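Membrane protein, putative (Geobacter sulfurreducens PCA, PDB 2QYB) is of unknown function, this GAF domain being one piece of a longer membrane protein that may combine solute transport with phosphatase activity. Local coordinates at residues 108-113 against 127-132; 38-43 against 51-56; 80-85 against 114-119; 72-77 against 91-96. One frame throughout, in Å; residues are numbered along the deposited sequence.

In the fold
All four contacts lie within the GAF domain and touch one another. Along the chain, contact 2 comes first and closes before the others open; contacts 3 and 4 alternate their segments, and contact 3 likewise crosses contact 1. Contacts 1 and 2 are hairpins of one antiparallel sheet, their centres about 13 Å apart, joined where strand 124-130 lies beside strand 37-43. Contact 3 lies where strand 109-115 runs out, against the end of helix 74-81, about 17 Å from contact 1 between centres. Contacts 1 and 2 build the sheet, while 3 and 4, about 18 Å apart between centres, hold the end and the start of helix 74-81, which lies against the sheet through I75 and Y74.

Contact 1: 108-113 against 127-132; sequences KSFAHI and SVFSRT
F110 and F129 meet on one face of the hairpin formed by strands 109-115 and 124-130: F110 CB lies 3.4 Å from F129 CD1, and the ring planes are turned 31° apart. F129 CG stands anti to its own carbonyl carbon (chi1 -53°), and CZ at the far end of the ring comes 4.0 Å from H112 NE2, which makes the three rings an aromatic cluster. An alanine in place of F129 would probably open a gap beside F110 CB and take away one of the neighbours of the H112 ring. On the opposite face A111 CB touches V128 CG2 at 3.9 Å, with F137 packed against both residues. Between the faces, A111 N donates to V128 O (3.0 Å) and V128 N returns a bond to A111 O (2.9 Å).

The K108 end is looser. K108 and S109 both face S130 in a classic beta bulge, where S130 O takes a bond from K108 N (2.9 Å) and a weak one from S109 N. The exposed K108 chain merely brushes the backbone, CD lying 3.9 Å from T132 O. Backbone pairing sets the register; the rings gather on the F110 and F129 face, and small apolar groups and serines line the other.

Contact 2: 38-43 against 51-56; sequences AVIRLV and VRSYSG
I40 faces both R52 and S53 in a classic beta bulge, midway along the antiparallel hairpin of strands 37-43 and 49-56 at one edge of the GAF-domain sheet. The backbone bonds record the irregularity. A38 and S55 form a regular hydrogen-bonded pair, with S55 N 3.0 Å from A38 O, and I40 N donates to S53 O at 2.9 Å. I40 O, however, receives a nearly straight bond from R52 N (3.0 Å, 172° at the hydrogen) as well as a weak one from S53 N.

Carbon contacts are made on both faces. V39 CG1 meets V51 CG1 at 3.9 Å on one of them; on the other, I40 CD1 lies 4.1 Å from S53 CB. The bulge also sets the aliphatic part of R52 beside L42, with R52 CG 4.1 Å from L42 CB.

The polar side-chain ends look elsewhere. S53 OG and S55 OG bond to D23 and N27 of helix 10-32, and the R52 guanidinium reaches the second subunit, in a salt bridge to D17 and a hydrogen bond to N13 there. R41 NH2 is held by the carbonyls of K65 and A63. V51 CG2, anti to the carbonyl carbon of its own residue, lies over one face of the R41 guanidinium, 3.7 Å from NE.

Contact 3: 80-85 against 114-119; sequences LSNRLQ and PISRKG
P114 lays the carbons of its ring against the turn made by N82, R83 and L84, each carbon nearest a different residue. CB sits 3.4 Å from N82 OD1, CG is 3.5 Å from R83 N, and CD is 3.8 Å from L84 N. The proline thus lies against the backbone of the turn as much as against its side chains. The N82 side chain crosses the proline at a slant: CG is anti to the backbone N (chi1 -165°), and the amide oxygen beyond it approaches both P114 and S116. N82 OD1 is 3.8 Å from S116 OG, too far for a hydrogen bond, so this side of the contact rests on van der Waals packing. P122, from a nearby loop, touches N82, P114 and S116 alike. On the other side L84 CB comes within 4.2 Å of P114 CD, and the L84 side chain also touches E146 of helix 139-158. The N82-R83 backbone under P114 belongs to a Schellman motif, a common helix ending: N82, with positive phi, is its C-prime residue, R83 N bonds to A78 O and N82 N to F79 O, closing helix 74-81.

Contact 4: 72-77 against 91-96; sequences ETYIGE and QYMTKP
Y74 and K95 slide past each other in opposite directions, the lysine chain running over one face of the tyrosine ring. K95 CD is 3.8 Å from Y74 CE2, and CE stands 4.0 Å above the ring plane, displaced toward the rim. Carbon rather than charge does the touching: NZ is 5.8 Å from the ring centroid, at most a weak cation-pi attraction. A bend at the end of the chain (chi4 -62°) turns NZ instead to E72 O, where it donates a hydrogen bond of 3.1 Å from above the carbonyl plane. An alanine in place of K95 would probably leave E72 O without this donor and uncover that part of the Y74 ring.

E72 and Y74 flank the start of helix 74-81. T73, between them, is its N-cap, and T73 OG1 accepts from G76 N at 3.0 Å. K95 occupies the N-cap position of helix 96-104, so the contact brings together the beginnings of two helices.

M93, a selenomethionine, comes to the hydroxyl end of the tyrosine: its CB and CG both lie 4.0 Å from Y74 OH. The still shorter approach of its CE to the ring is doubtful. The M93 side chain is buried against V87, F110 and M102, while the Y74 ring, for its part, meets F110 edge-to-face.

Contact 1: 108-113 against 127-132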
loop_
_atom_site.group_PDB
_atom_site.type_symbol
_atom_site.label_atom_id
_atom_site.label_comp_id
_atom_site.label_asym_id
_atom_site.label_seq_id
_atom_site.Cartn_x
_atom_site.Cartn_y
_atom_site.Cartn_z
ATOM N N LYS A 108 -17.683 -16.250 0.786
ATOM C CA LYS A 108 -18.321 -17.333 1.562
ATOM C C LYS A 108 -18.516 -17.004 3.038
ATOM O O LYS A 108 -19.404 -17.515 3.689
ATOM C CB LYS A 108 -17.477 -18.619 1.441
ATOM C CG LYS A 108 -17.456 -19.098 0.020
ATOM C CD LYS A 108 -16.978 -20.534 -0.177
ATOM C CE LYS A 108 -17.183 -20.937 -1.663
ATOM N NZ LYS A 108 -18.600 -20.592 -2.194
ATOM N N SER A 109 -17.670 -16.137 3.547
ATOM C CA SER A 109 -17.390 -16.047 4.983
ATOM C C SER A 109 -16.766 -14.642 5.258
ATOM O O SER A 109 -15.962 -14.157 4.445
ATOM C CB SER A 109 -16.417 -17.170 5.271
ATOM O OG SER A 109 -16.155 -17.330 6.637
ATOM N N PHE A 110 -17.156 -13.950 6.326
ATOM C CA PHE A 110 -16.472 -12.694 6.670
ATOM C C PHE A 110 -16.569 -12.328 8.129
ATOM O O PHE A 110 -17.348 -12.914 8.870
ATOM C CB PHE A 110 -16.915 -11.499 5.773
ATOM C CG PHE A 110 -18.314 -11.025 6.031
ATOM C CD1 PHE A 110 -18.573 -10.094 7.029
ATOM C CD2 PHE A 110 -19.368 -11.524 5.289
ATOM C CE1 PHE A 110 -19.870 -9.672 7.291
ATOM C CE2 PHE A 110 -20.659 -11.092 5.526
ATOM C CZ PHE A 110 -20.912 -10.162 6.533
ATOM N N ALA A 111 -15.754 -11.356 8.537
ATOM C CA ALA A 111 -15.710 -10.877 9.940
ATOM C C ALA A 111 -15.285 -9.410 10.004
ATOM O O ALA A 111 -14.485 -8.969 9.188
ATOM C CB ALA A 111 -14.762 -11.732 10.778
ATOM N N HIS A 112 -15.877 -8.663 10.946
ATOM C CA HIS A 112 -15.468 -7.299 11.272
ATOM C C HIS A 112 -15.065 -7.213 12.740
ATOM O O HIS A 112 -15.839 -7.554 13.613
ATOM C CB HIS A 112 -16.581 -6.296 10.939
ATOM C CG HIS A 112 -16.922 -6.242 9.485
ATOM N ND1 HIS A 112 -18.074 -6.794 8.956
ATOM C CD2 HIS A 112 -16.255 -5.703 8.445
ATOM C CE1 HIS A 112 -18.102 -6.588 7.650
ATOM N NE2 HIS A 112 -17.013 -5.921 7.315
ATOM N N ILE A 113 -13.848 -6.718 12.989
ATOM C CA ILE A 113 -13.222 -6.747 14.295
ATOM C C ILE A 113 -12.816 -5.350 14.663
ATOM O O ILE A 113 -12.021 -4.730 13.951
ATOM C CB ILE A 113 -11.961 -7.642 14.307
ATOM C CG1 ILE A 113 -12.308 -9.068 13.825
ATOM C CG2 ILE A 113 -11.280 -7.628 15.715
ATOM C CD1 ILE A 113 -11.717 -9.325 12.451
ATOM N N SER A 127 -11.511 -5.723 8.809
ATOM C CA SER A 127 -12.523 -6.524 8.099
ATOM C C SER A 127 -11.812 -7.591 7.304
ATOM O O SER A 127 -10.852 -7.285 6.614
ATOM C CB SER A 127 -13.336 -5.661 7.111
ATOM O OG SER A 127 -13.797 -4.437 7.708
ATOM N N VAL A 128 -12.283 -8.829 7.353
ATOM C CA VAL A 128 -11.637 -9.924 6.606
ATOM C C VAL A 128 -12.638 -10.839 5.912
ATOM O O VAL A 128 -13.704 -11.130 6.424
ATOM C CB VAL A 128 -10.741 -10.772 7.543
ATOM C CG1 VAL A 128 -9.695 -9.882 8.203
ATOM C CG2 VAL A 128 -11.565 -11.452 8.639
ATOM N N PHE A 129 -12.250 -11.349 4.759
ATOM C CA PHE A 129 -13.172 -12.056 3.871
ATOM C C PHE A 129 -12.483 -13.262 3.267
ATOM O O PHE A 129 -11.370 -13.169 2.835
ATOM C CB PHE A 129 -13.584 -11.124 2.735
ATOM C CG PHE A 129 -14.126 -9.816 3.197
ATOM C CD1 PHE A 129 -15.540 -9.620 3.300
ATOM C CD2 PHE A 129 -13.255 -8.757 3.517
ATOM C CE1 PHE A 129 -16.052 -8.422 3.711
ATOM C CE2 PHE A 129 -13.763 -7.568 3.933
ATOM C CZ PHE A 129 -15.165 -7.383 4.042
ATOM N N SER A 130 -13.147 -14.390 3.257
ATOM C CA SER A 130 -12.709 -15.542 2.481
ATOM C C SER A 130 -13.688 -15.783 1.304
ATOM O O SER A 130 -14.872 -15.881 1.505
ATOM C CB SER A 130 -12.653 -16.781 3.372
ATOM O OG SER A 130 -12.395 -17.950 2.619
ATOM N N ARG A 131 -13.151 -15.834 0.085
ATOM C CA ARG A 131 -13.837 -16.412 -1.075
ATOM C C ARG A 131 -13.569 -17.927 -1.201
ATOM O O ARG A 131 -13.896 -18.547 -2.230
ATOM C CB ARG A 131 -13.409 -15.680 -2.359
ATOM C CG ARG A 131 -13.905 -14.250 -2.375
ATOM C CD ARG A 131 -13.588 -13.528 -3.644
ATOM N NE ARG A 131 -12.167 -13.217 -3.678
ATOM C CZ ARG A 131 -11.622 -12.045 -3.343
ATOM N NH1 ARG A 131 -12.388 -11.016 -2.963
ATOM N NH2 ARG A 131 -10.287 -11.902 -3.427
ATOM N N THR A 132 -13.002 -18.516 -0.145
ATOM C CA THR A 132 -12.361 -19.855 -0.229
ATOM C C THR A 132 -13.142 -20.874 0.631
ATOM O O THR A 132 -13.416 -21.969 0.161
ATOM C CB THR A 132 -10.815 -19.815 0.204
ATOM O OG1 THR A 132 -10.105 -18.757 -0.481
ATOM C CG2 THR A 132 -10.099 -21.176 -0.044
#

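Contact 2: 38-43 against 51-56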
loop_
_atom_site.group_PDB
_atom_site.type_symbol
_atom_site.label_atom_id
_atom_site.label_comp_id
_atom_site.label_asym_id
_atom_site.label_seq_id
_atom_site.Cartn_x
_atom_site.Cartn_y
_atom_site.Cartn_z
ATOM N N ALA A 38 -8.499 -8.528 3.136
ATOM C CA ALA A 38 -8.423 -7.955 4.462
ATOM C C ALA A 38 -8.342 -6.449 4.284
ATOM O O ALA A 38 -7.607 -5.974 3.444
ATOM C CB ALA A 38 -7.170 -8.487 5.256
ATOM N N VAL A 39 -9.065 -5.702 5.102
ATOM C CA VAL A 39 -9.083 -4.252 5.008
ATOM C C VAL A 39 -8.939 -3.698 6.435
ATOM O O VAL A 39 -9.530 -4.230 7.355
ATOM C CB VAL A 39 -10.404 -3.703 4.292
ATOM C CG1 VAL A 39 -10.318 -2.237 4.026
ATOM C CG2 VAL A 39 -10.693 -4.425 2.983
ATOM N N ILE A 40 -8.103 -2.680 6.615
ATOM C CA ILE A 40 -8.118 -1.842 7.834
ATOM C C ILE A 40 -8.763 -0.474 7.466
ATOM O O ILE A 40 -8.365 0.158 6.497
ATOM C CB ILE A 40 -6.697 -1.615 8.390
ATOM C CG1 ILE A 40 -6.131 -2.911 8.966
ATOM C CG2 ILE A 40 -6.673 -0.505 9.445
ATOM C CD1 ILE A 40 -4.607 -2.946 8.994
ATOM N N ARG A 41 -9.758 -0.055 8.237
ATOM C CA ARG A 41 -10.276 1.292 8.183
ATOM C C ARG A 41 -9.982 1.998 9.509
ATOM O O ARG A 41 -10.047 1.373 10.576
ATOM C CB ARG A 41 -11.784 1.301 7.946
ATOM C CG ARG A 41 -12.172 0.669 6.652
ATOM C CD ARG A 41 -13.666 0.772 6.476
ATOM N NE ARG A 41 -14.073 0.411 5.119
ATOM C CZ ARG A 41 -14.130 -0.840 4.649
ATOM N NH1 ARG A 41 -13.779 -1.885 5.395
ATOM N NH2 ARG A 41 -14.516 -1.059 3.406
ATOM N N LEU A 42 -9.689 3.302 9.417
ATOM C CA LEU A 42 -9.494 4.152 10.584
ATOM C C LEU A 42 -10.416 5.350 10.494
ATOM O O LEU A 42 -10.690 5.857 9.417
ATOM C CB LEU A 42 -8.027 4.600 10.702
ATOM C CG LEU A 42 -6.989 3.470 10.819
ATOM C CD1 LEU A 42 -5.478 3.940 10.858
ATOM C CD2 LEU A 42 -7.317 2.562 11.993
ATOM N N VAL A 43 -10.910 5.796 11.637
ATOM C CA VAL A 43 -11.733 6.962 11.650
ATOM C C VAL A 43 -10.881 8.168 11.302
ATOM O O VAL A 43 -9.759 8.286 11.782
ATOM C CB VAL A 43 -12.461 7.176 13.001
ATOM C CG1 VAL A 43 -13.408 8.341 12.859
ATOM C CG2 VAL A 43 -13.267 5.957 13.378
ATOM N N VAL A 51 -10.733 3.644 4.434
ATOM C CA VAL A 51 -9.763 2.610 4.036
ATOM C C VAL A 51 -8.321 3.135 4.018
ATOM O O VAL A 51 -7.970 4.076 3.260
ATOM C CB VAL A 51 -10.056 2.023 2.653
ATOM C CG1 VAL A 51 -8.989 0.988 2.309
ATOM C CG2 VAL A 51 -11.484 1.447 2.615
ATOM N N ARG A 52 -7.501 2.536 4.899
ATOM C CA ARG A 52 -6.098 2.932 5.047
ATOM C C ARG A 52 -5.114 1.817 4.694
ATOM O O ARG A 52 -3.964 2.084 4.495
ATOM C CB ARG A 52 -5.851 3.422 6.479
ATOM C CG ARG A 52 -6.672 4.654 6.870
ATOM C CD ARG A 52 -6.644 5.736 5.775
ATOM N NE ARG A 52 -7.043 7.039 6.266
ATOM C CZ ARG A 52 -7.008 8.150 5.551
ATOM N NH1 ARG A 52 -6.583 8.119 4.306
ATOM N NH2 ARG A 52 -7.394 9.307 6.082
ATOM N N SER A 53 -5.559 0.581 4.619
ATOM C CA SER A 53 -4.683 -0.510 4.294
ATOM C C SER A 53 -5.519 -1.677 3.864
ATOM O O SER A 53 -6.612 -1.840 4.316
ATOM C CB SER A 53 -3.849 -0.897 5.525
ATOM O OG SER A 53 -3.015 -2.001 5.241
ATOM N N TYR A 54 -4.994 -2.507 2.993
ATOM C CA TYR A 54 -5.737 -3.683 2.507
ATOM C C TYR A 54 -4.779 -4.649 1.810
ATOM O O TYR A 54 -3.738 -4.246 1.330
ATOM C CB TYR A 54 -6.851 -3.246 1.550
ATOM C CG TYR A 54 -6.330 -2.816 0.236
ATOM C CD1 TYR A 54 -6.165 -1.466 -0.080
ATOM C CD2 TYR A 54 -5.967 -3.773 -0.702
ATOM C CE1 TYR A 54 -5.643 -1.098 -1.329
ATOM C CE2 TYR A 54 -5.452 -3.433 -1.910
ATOM C CZ TYR A 54 -5.291 -2.111 -2.229
ATOM O OH TYR A 54 -4.788 -1.874 -3.476
ATOM N N SER A 55 -5.124 -5.919 1.786
ATOM C CA SER A 55 -4.316 -6.924 1.092
ATOM C C SER A 55 -5.284 -7.877 0.382
ATOM O O SER A 55 -6.387 -8.017 0.810
ATOM C CB SER A 55 -3.375 -7.669 2.060
ATOM O OG SER A 55 -2.528 -8.612 1.376
ATOM N N GLY A 56 -4.856 -8.499 -0.707
ATOM C CA GLY A 56 -5.740 -9.319 -1.517
ATOM C C GLY A 56 -6.484 -8.485 -2.561
ATOM O O GLY A 56 -6.330 -7.259 -2.648
#

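Contact 3: 80-85 against 114-119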
loop_
_atom_site.group_PDB
_atom_site.type_symbol
_atom_site.label_atom_id
_atom_site.label_comp_id
_atom_site.label_asym_id
_atom_site.label_seq_id
_atom_site.Cartn_x
_atom_site.Cartn_y
_atom_site.Cartn_z
ATOM N N LEU A 80 -19.771 0.588 16.243
ATOM C CA LEU A 80 -20.613 1.371 17.139
ATOM C C LEU A 80 -20.899 0.668 18.466
ATOM O O LEU A 80 -21.094 1.330 19.456
ATOM C CB LEU A 80 -21.933 1.758 16.462
ATOM C CG LEU A 80 -21.904 3.016 15.582
ATOM C CD1 LEU A 80 -23.186 3.134 14.681
ATOM C CD2 LEU A 80 -21.732 4.265 16.445
ATOM N N SER A 81 -20.970 -0.659 18.445
ATOM C CA SER A 81 -21.106 -1.457 19.641
ATOM C C SER A 81 -19.776 -1.946 20.210
ATOM O O SER A 81 -19.761 -2.578 21.263
ATOM C CB SER A 81 -21.915 -2.703 19.344
ATOM O OG SER A 81 -21.005 -3.722 18.918
ATOM N N ASN A 82 -18.665 -1.701 19.509
ATOM C CA ASN A 82 -17.370 -2.206 19.933
ATOM C C ASN A 82 -17.360 -3.726 20.166
ATOM O O ASN A 82 -16.864 -4.230 21.143
ATOM C CB ASN A 82 -16.868 -1.434 21.148
ATOM C CG ASN A 82 -15.380 -1.665 21.418
ATOM O OD1 ASN A 82 -14.619 -1.940 20.515
ATOM N ND2 ASN A 82 -14.985 -1.566 22.664
ATOM N N ARG A 83 -17.878 -4.472 19.214
ATOM C CA ARG A 83 -17.957 -5.911 19.378
ATOM C C ARG A 83 -17.890 -6.491 18.015
ATOM O O ARG A 83 -18.472 -5.959 17.092
ATOM C CB ARG A 83 -19.276 -6.316 20.036
ATOM C CG ARG A 83 -19.199 -6.646 21.559
ATOM C CD ARG A 83 -20.621 -6.757 22.124
ATOM N NE ARG A 83 -21.576 -6.698 20.994
ATOM C CZ ARG A 83 -22.423 -7.662 20.602
ATOM N NH1 ARG A 83 -23.184 -7.432 19.520
ATOM N NH2 ARG A 83 -22.547 -8.819 21.273
ATOM N N LEU A 84 -17.183 -7.595 17.891
ATOM C CA LEU A 84 -16.996 -8.180 16.601
ATOM C C LEU A 84 -18.312 -8.690 16.042
ATOM O O LEU A 84 -19.237 -9.002 16.779
ATOM C CB LEU A 84 -15.925 -9.274 16.640
ATOM C CG LEU A 84 -16.183 -10.465 17.515
ATOM C CD1 LEU A 84 -17.014 -11.488 16.776
ATOM C CD2 LEU A 84 -14.830 -11.030 17.948
ATOM N N GLN A 85 -18.369 -8.722 14.726
ATOM C CA GLN A 85 -19.504 -9.215 13.983
ATOM C C GLN A 85 -18.964 -10.181 12.932
ATOM O O GLN A 85 -17.942 -9.884 12.256
ATOM C CB GLN A 85 -20.160 -8.041 13.266
ATOM C CG GLN A 85 -20.529 -6.874 14.155
ATOM C CD GLN A 85 -21.627 -7.241 15.135
ATOM O OE1 GLN A 85 -22.756 -7.574 14.735
ATOM N NE2 GLN A 85 -21.299 -7.190 16.435
ATOM N N PRO A 114 -13.329 -4.844 15.795
ATOM C CA PRO A 114 -12.966 -3.491 16.207
ATOM C C PRO A 114 -11.484 -3.367 16.510
ATOM O O PRO A 114 -10.827 -4.345 16.965
ATOM C CB PRO A 114 -13.807 -3.264 17.474
ATOM C CG PRO A 114 -14.889 -4.237 17.412
ATOM C CD PRO A 114 -14.249 -5.459 16.759
ATOM N N ILE A 115 -10.945 -2.193 16.208
ATOM C CA ILE A 115 -9.533 -1.906 16.474
ATOM C C ILE A 115 -9.536 -0.876 17.618
ATOM O O ILE A 115 -9.961 0.273 17.453
ATOM C CB ILE A 115 -8.797 -1.404 15.240
ATOM C CG1 ILE A 115 -8.715 -2.476 14.158
ATOM C CG2 ILE A 115 -7.376 -0.909 15.607
ATOM C CD1 ILE A 115 -8.100 -1.907 12.843
ATOM N N SER A 116 -9.141 -1.340 18.792
ATOM C CA SER A 116 -9.162 -0.522 19.980
ATOM C C SER A 116 -8.086 -0.978 20.930
ATOM O O SER A 116 -7.728 -2.155 21.010
ATOM C CB SER A 116 -10.503 -0.636 20.705
ATOM O OG SER A 116 -10.827 -2.004 20.906
ATOM N N ARG A 117 -7.577 -0.015 21.664
ATOM C CA ARG A 117 -6.817 -0.332 22.839
ATOM C C ARG A 117 -7.795 -0.859 23.916
ATOM O O ARG A 117 -8.971 -0.455 23.968
ATOM C CB ARG A 117 -6.078 0.915 23.274
ATOM C CG ARG A 117 -4.965 0.654 24.190
ATOM C CD ARG A 117 -3.759 0.031 23.508
ATOM N NE ARG A 117 -2.654 -0.068 24.481
ATOM C CZ ARG A 117 -2.579 -0.955 25.489
ATOM N NH1 ARG A 117 -3.547 -1.859 25.688
ATOM N NH2 ARG A 117 -1.515 -0.947 26.307
ATOM N N LYS A 118 -7.308 -1.797 24.735
ATOM C CA LYS A 118 -8.071 -2.361 25.867
ATOM C C LYS A 118 -8.742 -1.290 26.736
ATOM O O LYS A 118 -8.061 -0.457 27.325
ATOM C CB LYS A 118 -7.144 -3.202 26.767
ATOM C CG LYS A 118 -7.872 -4.027 27.840
ATOM C CD LYS A 118 -6.945 -5.089 28.513
ATOM C CE LYS A 118 -6.350 -4.649 29.866
ATOM N NZ LYS A 118 -5.285 -5.614 30.378
ATOM N N GLY A 119 -10.073 -1.335 26.817
ATOM C CA GLY A 119 -10.845 -0.385 27.638
ATOM C C GLY A 119 -11.097 0.978 26.995
ATOM O O GLY A 119 -11.534 1.912 27.668
#

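Contact 4: 72-77 against 91-96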
loop_
_atom_site.group_PDB
_atom_site.type_symbol
_atom_site.label_atom_id
_atom_site.label_comp_id
_atom_site.label_asym_id
_atom_site.label_seq_id
_atom_site.Cartn_x
_atom_site.Cartn_y
_atom_site.Cartn_z
ATOM N N GLU A 72 -27.263 -0.075 10.720
ATOM C CA GLU A 72 -27.813 -0.888 9.609
ATOM C C GLU A 72 -26.796 -1.712 8.773
ATOM O O GLU A 72 -27.197 -2.512 7.917
ATOM C CB GLU A 72 -28.656 -0.018 8.649
ATOM C CG GLU A 72 -29.959 0.548 9.249
ATOM C CD GLU A 72 -29.764 1.878 9.999
ATOM O OE1 GLU A 72 -28.648 2.492 9.941
ATOM O OE2 GLU A 72 -30.745 2.297 10.653
ATOM N N THR A 73 -25.504 -1.516 9.002
ATOM C CA THR A 73 -24.485 -2.340 8.374
ATOM C C THR A 73 -23.796 -3.188 9.442
ATOM O O THR A 73 -23.748 -2.787 10.591
ATOM C CB THR A 73 -23.430 -1.440 7.652
ATOM O OG1 THR A 73 -22.813 -0.583 8.614
ATOM C CG2 THR A 73 -24.100 -0.568 6.508
ATOM N N TYR A 74 -23.226 -4.339 9.053
ATOM C CA TYR A 74 -22.459 -5.187 9.999
ATOM C C TYR A 74 -21.217 -4.468 10.518
ATOM O O TYR A 74 -20.876 -4.581 11.669
ATOM C CB TYR A 74 -21.982 -6.484 9.353
ATOM C CG TYR A 74 -23.039 -7.455 8.914
ATOM C CD1 TYR A 74 -23.652 -8.314 9.816
ATOM C CD2 TYR A 74 -23.383 -7.564 7.576
ATOM C CE1 TYR A 74 -24.626 -9.236 9.409
ATOM C CE2 TYR A 74 -24.350 -8.477 7.165
ATOM C CZ TYR A 74 -24.969 -9.311 8.090
ATOM O OH TYR A 74 -25.925 -10.220 7.661
ATOM N N ILE A 75 -20.540 -3.750 9.629
ATOM C CA ILE A 75 -19.345 -2.993 9.963
ATOM C C ILE A 75 -19.617 -1.781 10.885
ATOM O O ILE A 75 -18.869 -1.502 11.814
ATOM C CB ILE A 75 -18.627 -2.539 8.673
ATOM C CG1 ILE A 75 -17.234 -2.000 9.001
ATOM C CG2 ILE A 75 -19.497 -1.504 7.885
ATOM C CD1 ILE A 75 -16.371 -1.871 7.797
ATOM N N GLY A 76 -20.710 -1.081 10.646
ATOM C CA GLY A 76 -21.143 -0.012 11.548
ATOM C C GLY A 76 -21.537 -0.543 12.914
ATOM O O GLY A 76 -21.313 0.112 13.933
ATOM N N GLU A 77 -22.130 -1.732 12.930
ATOM C CA GLU A 77 -22.575 -2.335 14.174
ATOM C C GLU A 77 -21.365 -2.784 14.984
ATOM O O GLU A 77 -21.349 -2.646 16.191
ATOM C CB GLU A 77 -23.547 -3.506 13.909
ATOM C CG GLU A 77 -23.985 -4.342 15.172
ATOM C CD GLU A 77 -24.556 -3.485 16.301
ATOM O OE1 GLU A 77 -24.891 -2.314 16.026
ATOM O OE2 GLU A 77 -24.671 -3.965 17.462
ATOM N N GLN A 91 -24.510 -17.951 2.613
ATOM C CA GLN A 91 -25.794 -18.437 2.128
ATOM C C GLN A 91 -26.924 -18.211 3.142
ATOM O O GLN A 91 -28.071 -18.217 2.764
ATOM C CB GLN A 91 -25.738 -19.899 1.632
ATOM C CG GLN A 91 -25.857 -20.944 2.713
ATOM C CD GLN A 91 -25.862 -22.417 2.194
ATOM O OE1 GLN A 91 -26.677 -22.794 1.337
ATOM N NE2 GLN A 91 -24.981 -23.260 2.770
ATOM N N TYR A 92 -26.587 -17.957 4.410
ATOM C CA TYR A 92 -27.568 -17.903 5.506
ATOM C C TYR A 92 -27.717 -16.543 6.146
ATOM O O TYR A 92 -28.330 -16.405 7.191
ATOM C CB TYR A 92 -27.211 -18.958 6.590
ATOM C CG TYR A 92 -27.165 -20.370 6.045
ATOM C CD1 TYR A 92 -28.151 -20.835 5.159
ATOM C CD2 TYR A 92 -26.158 -21.253 6.435
ATOM C CE1 TYR A 92 -28.109 -22.121 4.652
ATOM C CE2 TYR A 92 -26.107 -22.540 5.950
ATOM C CZ TYR A 92 -27.085 -22.961 5.044
ATOM O OH TYR A 92 -27.044 -24.227 4.554
HETATM N N MSE A 93 -27.198 -15.526 5.504
HETATM C CA MSE A 93 -27.455 -14.139 5.908
HETATM C C MSE A 93 -28.900 -13.758 5.730
HETATM O O MSE A 93 -29.576 -14.238 4.817
HETATM C CB MSE A 93 -26.654 -13.200 5.024
HETATM C CG MSE A 93 -25.161 -13.283 5.195
HETATM SE SE MSE A 93 -24.326 -12.208 3.829
HETATM C CE MSE A 93 -24.540 -10.504 4.708
ATOM N N THR A 94 -29.358 -12.847 6.578
ATOM C CA THR A 94 -30.728 -12.365 6.537
ATOM C C THR A 94 -30.920 -11.027 5.744
ATOM O O THR A 94 -32.042 -10.540 5.646
ATOM C CB THR A 94 -31.265 -12.190 7.988
ATOM O OG1 THR A 94 -30.525 -11.157 8.643
ATOM C CG2 THR A 94 -31.101 -13.490 8.792
ATOM N N LYS A 95 -29.850 -10.441 5.201
ATOM C CA LYS A 95 -29.970 -9.258 4.368
ATOM C C LYS A 95 -29.935 -9.722 2.913
ATOM O O LYS A 95 -28.885 -10.105 2.387
ATOM C CB LYS A 95 -28.825 -8.303 4.634
ATOM C CG LYS A 95 -28.983 -7.442 5.860
ATOM C CD LYS A 95 -27.657 -6.834 6.268
ATOM C CE LYS A 95 -27.739 -6.255 7.700
ATOM N NZ LYS A 95 -28.760 -5.155 7.800
ATOM N N PRO A 96 -31.100 -9.736 2.262
ATOM C CA PRO A 96 -31.120 -10.469 1.001
ATOM C C PRO A 96 -30.366 -9.829 -0.170
ATOM O O PRO A 96 -29.728 -10.547 -0.928
ATOM C CB PRO A 96 -32.616 -10.651 0.708
ATOM C CG PRO A 96 -33.353 -9.669 1.597
ATOM C CD PRO A 96 -32.414 -9.190 2.652
#